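Local structure of aq_2013 protein (2P6C) at residues G37-S43 and L98-I104; T47-Q53 and E116-F122. The protein is of unknown function, a trimeric member of the uncharacterised UPF0047 (YjbQ) family from Aquifex aeolicus. One frame throughout, in Å; residues are numbered along the deposited sequence.

Contact 1 of 2, residues G37-S43 and L98-I104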
loop_
_atom_site.group_PDB
_atom_site.type_symbol
_atom_site.label_atom_id
_atom_site.label_comp_id
_atom_site.label_asym_id
_atom_site.label_seq_id
_atom_site.Cartn_x
_atom_site.Cartn_y
_atom_site.Cartn_z
ATOM N N GLY A 37 8.689 -3.639 16.910
ATOM C CA GLY A 37 7.965 -2.469 16.440
ATOM C C GLY A 37 7.617 -2.454 14.966
ATOM O O GLY A 37 7.612 -3.488 14.293
ATOM N N LEU A 38 7.297 -1.268 14.470
ATOM C CA LEU A 38 6.953 -1.085 13.079
ATOM C C LEU A 38 7.901 -0.080 12.458
ATOM O O LEU A 38 8.354 0.862 13.096
ATOM C CB LEU A 38 5.519 -0.561 13.002
ATOM C CG LEU A 38 4.482 -1.655 13.257
ATOM C CD1 LEU A 38 3.046 -1.142 13.134
ATOM C CD2 LEU A 38 4.606 -2.830 12.288
ATOM N N CYS A 39 8.209 -0.275 11.183
ATOM C CA CYS A 39 9.130 0.595 10.469
ATOM C C CYS A 39 8.552 1.026 9.123
ATOM O O CYS A 39 8.493 0.231 8.185
ATOM C CB CYS A 39 10.456 -0.140 10.260
ATOM S SG CYS A 39 11.687 0.760 9.270
ATOM N N LEU A 40 8.113 2.281 9.045
ATOM C CA LEU A 40 7.554 2.845 7.817
ATOM C C LEU A 40 8.670 3.451 6.961
ATOM O O LEU A 40 9.521 4.187 7.466
ATOM C CB LEU A 40 6.531 3.943 8.151
ATOM C CG LEU A 40 6.065 4.867 7.012
ATOM C CD1 LEU A 40 5.192 4.105 6.005
ATOM C CD2 LEU A 40 5.279 6.026 7.604
ATOM N N VAL A 41 8.658 3.136 5.667
ATOM C CA VAL A 41 9.643 3.662 4.725
ATOM C C VAL A 41 8.808 4.174 3.571
ATOM O O VAL A 41 8.200 3.405 2.829
ATOM C CB VAL A 41 10.592 2.566 4.255
ATOM C CG1 VAL A 41 11.730 3.175 3.460
ATOM C CG2 VAL A 41 11.116 1.790 5.458
ATOM N N SER A 42 8.785 5.489 3.424
ATOM C CA SER A 42 7.934 6.109 2.432
ATOM C C SER A 42 8.577 7.244 1.652
ATOM O O SER A 42 9.340 8.043 2.202
ATOM C CB SER A 42 6.695 6.642 3.162
ATOM O OG SER A 42 5.727 7.142 2.267
ATOM N N SER A 43 8.264 7.315 0.364
ATOM C CA SER A 43 8.723 8.428 -0.442
ATOM C C SER A 43 7.936 9.661 -0.094
ATOM O O SER A 43 6.733 9.619 0.087
ATOM C CB SER A 43 8.485 8.107 -1.916
ATOM O OG SER A 43 8.749 9.291 -2.680
ATOM N N LEU A 98 3.453 4.504 -2.888
ATOM C CA LEU A 98 4.579 5.315 -2.357
ATOM C C LEU A 98 5.365 4.681 -1.172
ATOM O O LEU A 98 6.500 5.038 -0.884
ATOM C CB LEU A 98 4.039 6.688 -1.946
ATOM C CG LEU A 98 3.528 6.723 -0.500
ATOM C CD1 LEU A 98 3.397 8.151 0.032
ATOM C CD2 LEU A 98 2.149 6.082 -0.348
ATOM N N GLN A 99 4.800 3.714 -0.453
ATOM C CA GLN A 99 5.456 3.220 0.752
ATOM C C GLN A 99 5.303 1.734 1.101
ATOM O O GLN A 99 4.588 0.978 0.446
ATOM C CB GLN A 99 4.897 4.021 1.932
ATOM C CG GLN A 99 3.446 3.597 2.255
ATOM C CD GLN A 99 2.670 4.553 3.160
ATOM O OE1 GLN A 99 1.646 4.172 3.737
ATOM N NE2 GLN A 99 3.135 5.797 3.270
ATOM N N VAL A 100 5.977 1.356 2.184
ATOM C CA VAL A 100 5.957 -0.041 2.769
ATOM C C VAL A 100 6.110 0.125 4.249
ATOM O O VAL A 100 6.710 1.076 4.735
ATOM C CB VAL A 100 7.027 -1.134 2.239
ATOM C CG1 VAL A 100 6.805 -1.402 0.752
ATOM C CG2 VAL A 100 8.439 -0.615 2.444
ATOM N N VAL A 101 5.547 -0.828 4.988
ATOM C CA VAL A 101 5.673 -0.883 6.426
ATOM C C VAL A 101 6.247 -2.214 6.779
ATOM O O VAL A 101 5.743 -3.259 6.390
ATOM C CB VAL A 101 4.293 -0.768 7.080
ATOM C CG1 VAL A 101 4.425 -0.872 8.598
ATOM C CG2 VAL A 101 3.657 0.562 6.722
ATOM N N LEU A 102 7.350 -2.222 7.515
ATOM C CA LEU A 102 8.007 -3.464 7.895
ATOM C C LEU A 102 8.045 -3.669 9.421
ATOM O O LEU A 102 8.070 -2.733 10.209
ATOM C CB LEU A 102 9.425 -3.426 7.316
ATOM C CG LEU A 102 9.436 -3.597 5.794
ATOM C CD1 LEU A 102 10.780 -3.222 5.163
ATOM C CD2 LEU A 102 9.146 -5.033 5.362
ATOM N N PRO A 103 7.995 -4.960 9.811
ATOM C CA PRO A 103 8.096 -5.378 11.199
ATOM C C PRO A 103 9.530 -5.290 11.702
ATOM O O PRO A 103 10.492 -5.408 10.959
ATOM C CB PRO A 103 7.669 -6.839 11.291
ATOM C CG PRO A 103 7.454 -7.374 9.868
ATOM C CD PRO A 103 7.839 -6.113 8.954
ATOM N N ILE A 104 9.652 -5.023 13.007
ATOM C CA ILE A 104 10.937 -5.157 13.648
ATOM C C ILE A 104 10.802 -6.230 14.698
ATOM O O ILE A 104 10.009 -6.121 15.625
ATOM C CB ILE A 104 11.288 -3.826 14.319
ATOM C CG1 ILE A 104 11.635 -2.770 13.268
ATOM C CG2 ILE A 104 12.520 -3.998 15.235
ATOM C CD1 ILE A 104 11.726 -1.364 13.866
#
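Two buried strands, 37-43 and 99-104, run antiparallel at 155° with a closest axis approach of 4.5 Å, and together the segments bury 646 Å². L98 opens the register: its O accepts S43 N at 3.1 Å and an almost linear 178°. Q99 faces S42 in a non-hydrogen-bonded pair with CA atoms 4.2 Å apart; Q99 NE2 donates to S42 OG at 3.1 Å, while its OE1 accepts V101 N of the third subunit. V100 and V41 are a hydrogen-bonded pair, V41 N to V100 O measuring 3.0 Å and V100 N to V41 O 3.1 Å. V101 lies opposite L40, its CG2 3.9 Å from L40 CD1 and its CG1 4.2 Å from L38 CD2. L102 pairs tightly with C39: C39 N to L102 O is 2.6 Å and L102 N to C39 O 2.8 Å. P103 has no amide hydrogen and needs none here, because its pair with L38 is non-hydrogen-bonded. I104 closes the register, with I104 N to G37 O at 2.9 Å and G37 N to I104 O at 3.1 Å. The alternation sorts side chains by what they meet. C39, V41, V100, L102 and I104 look into the subunit: V25 and V29 of helix 22-32 pack on C39, V41 and I104, V50 and I52 of strand 48-53 on V100 and L102. L38, L40, Q99, V101 and P103 look toward other chains. This mainly apolar face, with the Q99-S42 polar pair as exception, lies at the subunit interface, consistent with a part in holding the trimer together.

Contact 2 of 2, residues T47-Q53 and E116-F122; sequences TSSVIIQ and EIFYAEF. With PO4 (phosphate ion), chain C.
Extended strands 48-53 and 116-121, the latter central in its three-stranded sheet between 17-20 and 48-53, run antiparallel at 155°, axes 4.7 Å apart at closest approach. S48-E121, V50-Y119 and I52-I117 are non-hydrogen-bonded pairs; S49-A120, I51-F118 and Q53-E116 are hydrogen-bonded. T47 (phi/psi -119/21) precedes the strand: its O accepts F122 N at 3.1 Å, and its OG1 (chi1 p) donates to phosphate O4 at 2.8 Å and also bonds K128. S48 (-159/155, chi1 p) places OG 2.9 Å from Y119 OH (chi1 t), which donates to E121 OE1 at 2.8 Å; S48 OG also meets S43. S49 N to A120 O is 3.0 Å and A120 N to S49 O 2.6 Å. V50, chi1 t, brings CG1 within 3.5 Å of I117 CG2. I51 N to F118 O is 3.1 Å and F118 N to I51 O 2.8 Å, F118 having chi1 m; chi1 p sets I51 CD1 4.1 Å from A120 CB. I52 (m, t) meets I117, CG1 to CG1 4.3 Å. Q53 (-127/-174) ends the pairing, Q53 N to E116 O 3.1 Å and E116 N to Q53 O 2.9 Å; its m, m side chain folds back, NE2 donating to I52 O at 2.8 Å. The V50 to I52 middle is aliphatic, with polar side chains at both ends: T47, S48 and S49 at one, Q53 and E116 at the other. H45 and R126 also bond the phosphate, which probably comes from the crystallisation liquor but may mark an anion-binding pocket.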
loop_
_atom_site.group_PDB
_atom_site.type_symbol
_atom_site.label_atom_id
_atom_site.label_comp_id
_atom_site.label_asym_id
_atom_site.label_seq_id
_atom_site.Cartn_x
_atom_site.Cartn_y
_atom_site.Cartn_z
ATOM N N THR A 47 6.488 11.377 -7.407
ATOM C CA THR A 47 7.116 10.894 -8.631
ATOM C C THR A 47 8.206 9.836 -8.367
ATOM O O THR A 47 9.090 9.598 -9.179
ATOM C CB THR A 47 7.708 12.112 -9.338
ATOM O OG1 THR A 47 8.551 12.815 -8.424
ATOM C CG2 THR A 47 6.584 13.048 -9.794
ATOM N N SER A 48 8.101 9.225 -7.193
ATOM C CA SER A 48 9.010 8.190 -6.744
ATOM C C SER A 48 8.299 7.388 -5.660
ATOM O O SER A 48 7.387 7.893 -4.995
ATOM C CB SER A 48 10.296 8.814 -6.190
ATOM O OG SER A 48 10.055 9.606 -5.037
ATOM N N SER A 49 8.722 6.139 -5.483
ATOM C CA SER A 49 8.138 5.253 -4.456
ATOM C C SER A 49 9.205 4.368 -3.782
ATOM O O SER A 49 10.258 4.090 -4.355
ATOM C CB SER A 49 7.084 4.339 -5.127
ATOM O OG SER A 49 5.989 5.108 -5.648
ATOM N N VAL A 50 8.937 4.015 -2.471
ATOM C CA VAL A 50 9.584 2.868 -1.809
ATOM C C VAL A 50 8.725 1.652 -2.015
ATOM O O VAL A 50 7.532 1.611 -1.729
ATOM C CB VAL A 50 9.756 3.106 -0.301
ATOM C CG1 VAL A 50 10.417 1.871 0.355
ATOM C CG2 VAL A 50 10.635 4.311 -0.044
ATOM N N ILE A 51 9.406 0.661 -2.632
ATOM C CA ILE A 51 8.808 -0.641 -3.038
ATOM C C ILE A 51 9.697 -1.741 -2.461
ATOM O O ILE A 51 10.875 -1.544 -2.187
ATOM C CB ILE A 51 8.548 -0.816 -4.616
ATOM C CG1 ILE A 51 9.887 -0.821 -5.359
ATOM C CG2 ILE A 51 7.730 0.376 -5.146
ATOM C CD1 ILE A 51 9.752 -1.286 -6.811
ATOM N N ILE A 52 9.107 -2.924 -2.371
ATOM C CA ILE A 52 9.818 -4.142 -2.039
ATOM C C ILE A 52 9.730 -5.070 -3.212
ATOM O O ILE A 52 8.653 -5.435 -3.670
ATOM C CB ILE A 52 9.177 -4.821 -0.817
ATOM C CG1 ILE A 52 9.565 -4.063 0.457
ATOM C CG2 ILE A 52 9.704 -6.260 -0.681
ATOM C CD1 ILE A 52 8.800 -4.553 1.688
ATOM N N GLN A 53 10.899 -5.352 -3.787
ATOM C CA GLN A 53 11.088 -6.278 -4.886
ATOM C C GLN A 53 12.152 -7.266 -4.489
ATOM O O GLN A 53 12.591 -7.287 -3.372
ATOM C CB GLN A 53 11.629 -5.520 -6.064
ATOM C CG GLN A 53 10.576 -4.593 -6.611
ATOM C CD GLN A 53 9.485 -5.401 -7.267
ATOM O OE1 GLN A 53 9.502 -5.693 -8.452
ATOM N NE2 GLN A 53 8.443 -5.674 -6.456
ATOM N N GLU A 116 13.810 -7.190 -0.719
ATOM C CA GLU A 116 14.809 -6.130 -0.707
ATOM C C GLU A 116 14.024 -4.831 -0.862
ATOM O O GLU A 116 13.085 -4.765 -1.650
ATOM C CB GLU A 116 15.785 -6.297 -1.875
ATOM C CG GLU A 116 16.726 -5.104 -2.097
ATOM C CD GLU A 116 17.890 -5.066 -1.120
ATOM O OE1 GLU A 116 18.053 -6.025 -0.335
ATOM O OE2 GLU A 116 18.651 -4.072 -1.144
ATOM N N ILE A 117 14.394 -3.809 -0.104
ATOM C CA ILE A 117 13.707 -2.522 -0.183
ATOM C C ILE A 117 14.411 -1.629 -1.198
ATOM O O ILE A 117 15.629 -1.471 -1.152
ATOM C CB ILE A 117 13.726 -1.791 1.178
ATOM C CG1 ILE A 117 13.171 -2.701 2.272
ATOM C CG2 ILE A 117 12.901 -0.505 1.091
ATOM C CD1 ILE A 117 13.296 -2.106 3.664
ATOM N N PHE A 118 13.652 -1.040 -2.115
ATOM C CA PHE A 118 14.249 -0.154 -3.106
ATOM C C PHE A 118 13.588 1.202 -3.115
ATOM O O PHE A 118 12.421 1.340 -2.749
ATOM C CB PHE A 118 14.097 -0.704 -4.529
ATOM C CG PHE A 118 14.895 -1.933 -4.809
ATOM C CD1 PHE A 118 14.400 -3.188 -4.485
ATOM C CD2 PHE A 118 16.126 -1.842 -5.463
ATOM C CE1 PHE A 118 15.113 -4.339 -4.811
ATOM C CE2 PHE A 118 16.844 -2.977 -5.790
ATOM C CZ PHE A 118 16.339 -4.236 -5.467
ATOM N N TYR A 119 14.351 2.205 -3.530
ATOM C CA TYR A 119 13.812 3.529 -3.768
ATOM C C TYR A 119 13.687 3.559 -5.255
ATOM O O TYR A 119 14.683 3.470 -5.960
ATOM C CB TYR A 119 14.802 4.637 -3.333
ATOM C CG TYR A 119 14.331 6.013 -3.772
ATOM C CD1 TYR A 119 13.111 6.525 -3.304
ATOM C CD2 TYR A 119 15.093 6.803 -4.643
ATOM C CE1 TYR A 119 12.669 7.787 -3.704
ATOM C CE2 TYR A 119 14.649 8.063 -5.043
ATOM C CZ TYR A 119 13.435 8.549 -4.579
ATOM O OH TYR A 119 12.962 9.780 -5.006
ATOM N N ALA A 120 12.450 3.566 -5.724
ATOM C CA ALA A 120 12.246 3.548 -7.153
ATOM C C ALA A 120 11.970 4.969 -7.675
ATOM O O ALA A 120 10.904 5.548 -7.478
ATOM C CB ALA A 120 11.099 2.575 -7.437
ATOM N N GLU A 121 13.010 5.554 -8.293
ATOM C CA GLU A 121 12.964 6.904 -8.806
ATOM C C GLU A 121 12.279 6.908 -10.203
ATOM O O GLU A 121 12.661 6.185 -11.113
ATOM C CB GLU A 121 14.420 7.489 -8.782
ATOM C CG GLU A 121 14.483 8.902 -9.363
ATOM C CD GLU A 121 13.653 9.832 -8.507
ATOM O OE1 GLU A 121 14.154 10.301 -7.495
ATOM O OE2 GLU A 121 12.500 10.077 -8.862
ATOM N N PHE A 122 11.257 7.739 -10.399
ATOM C CA PHE A 122 10.575 7.813 -11.692
ATOM C C PHE A 122 10.767 9.149 -12.418
ATOM O O PHE A 122 10.398 9.281 -13.590
ATOM C CB PHE A 122 9.081 7.527 -11.510
ATOM C CG PHE A 122 8.798 6.225 -10.814
ATOM C CD1 PHE A 122 9.428 5.055 -11.223
ATOM C CD2 PHE A 122 7.911 6.169 -9.745
ATOM C CE1 PHE A 122 9.185 3.846 -10.579
ATOM C CE2 PHE A 122 7.658 4.957 -9.087
ATOM C CZ PHE A 122 8.298 3.796 -9.507
HETATM P P PO4 C . 8.181 16.345 -6.909
HETATM O O1 PO4 C . 7.933 17.790 -7.151
HETATM O O2 PO4 C . 9.500 16.241 -6.380
HETATM O O3 PO4 C . 7.083 15.863 -6.147
HETATM O O4 PO4 C . 8.148 15.607 -8.274
#

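Overall arrangement
The centres of contacts 1 and 2 lie 12 Å apart, in two different antiparallel sheets: 37-43 and 99-104 are neighbours in the four-stranded sheet, 48-53 and 116-121 in the three-stranded one. Along the chain the segments alternate, 37-43, 47-53, 98-104, 116-122, so each sheet receives one strand from each consecutive pair. Helices 57-70 and 87-96 fall between the second and third strands. The sheets meet directly: S43 OG lies 2.7 Å from S48 OG, L98 O lies 3.1 Å from V50 N, and L102 CD1 packs 3.1 Å from I117 CD1. Both contacts reach the second subunit, contact 1 more extensively, while contact 2 has the phosphate at its T47 end.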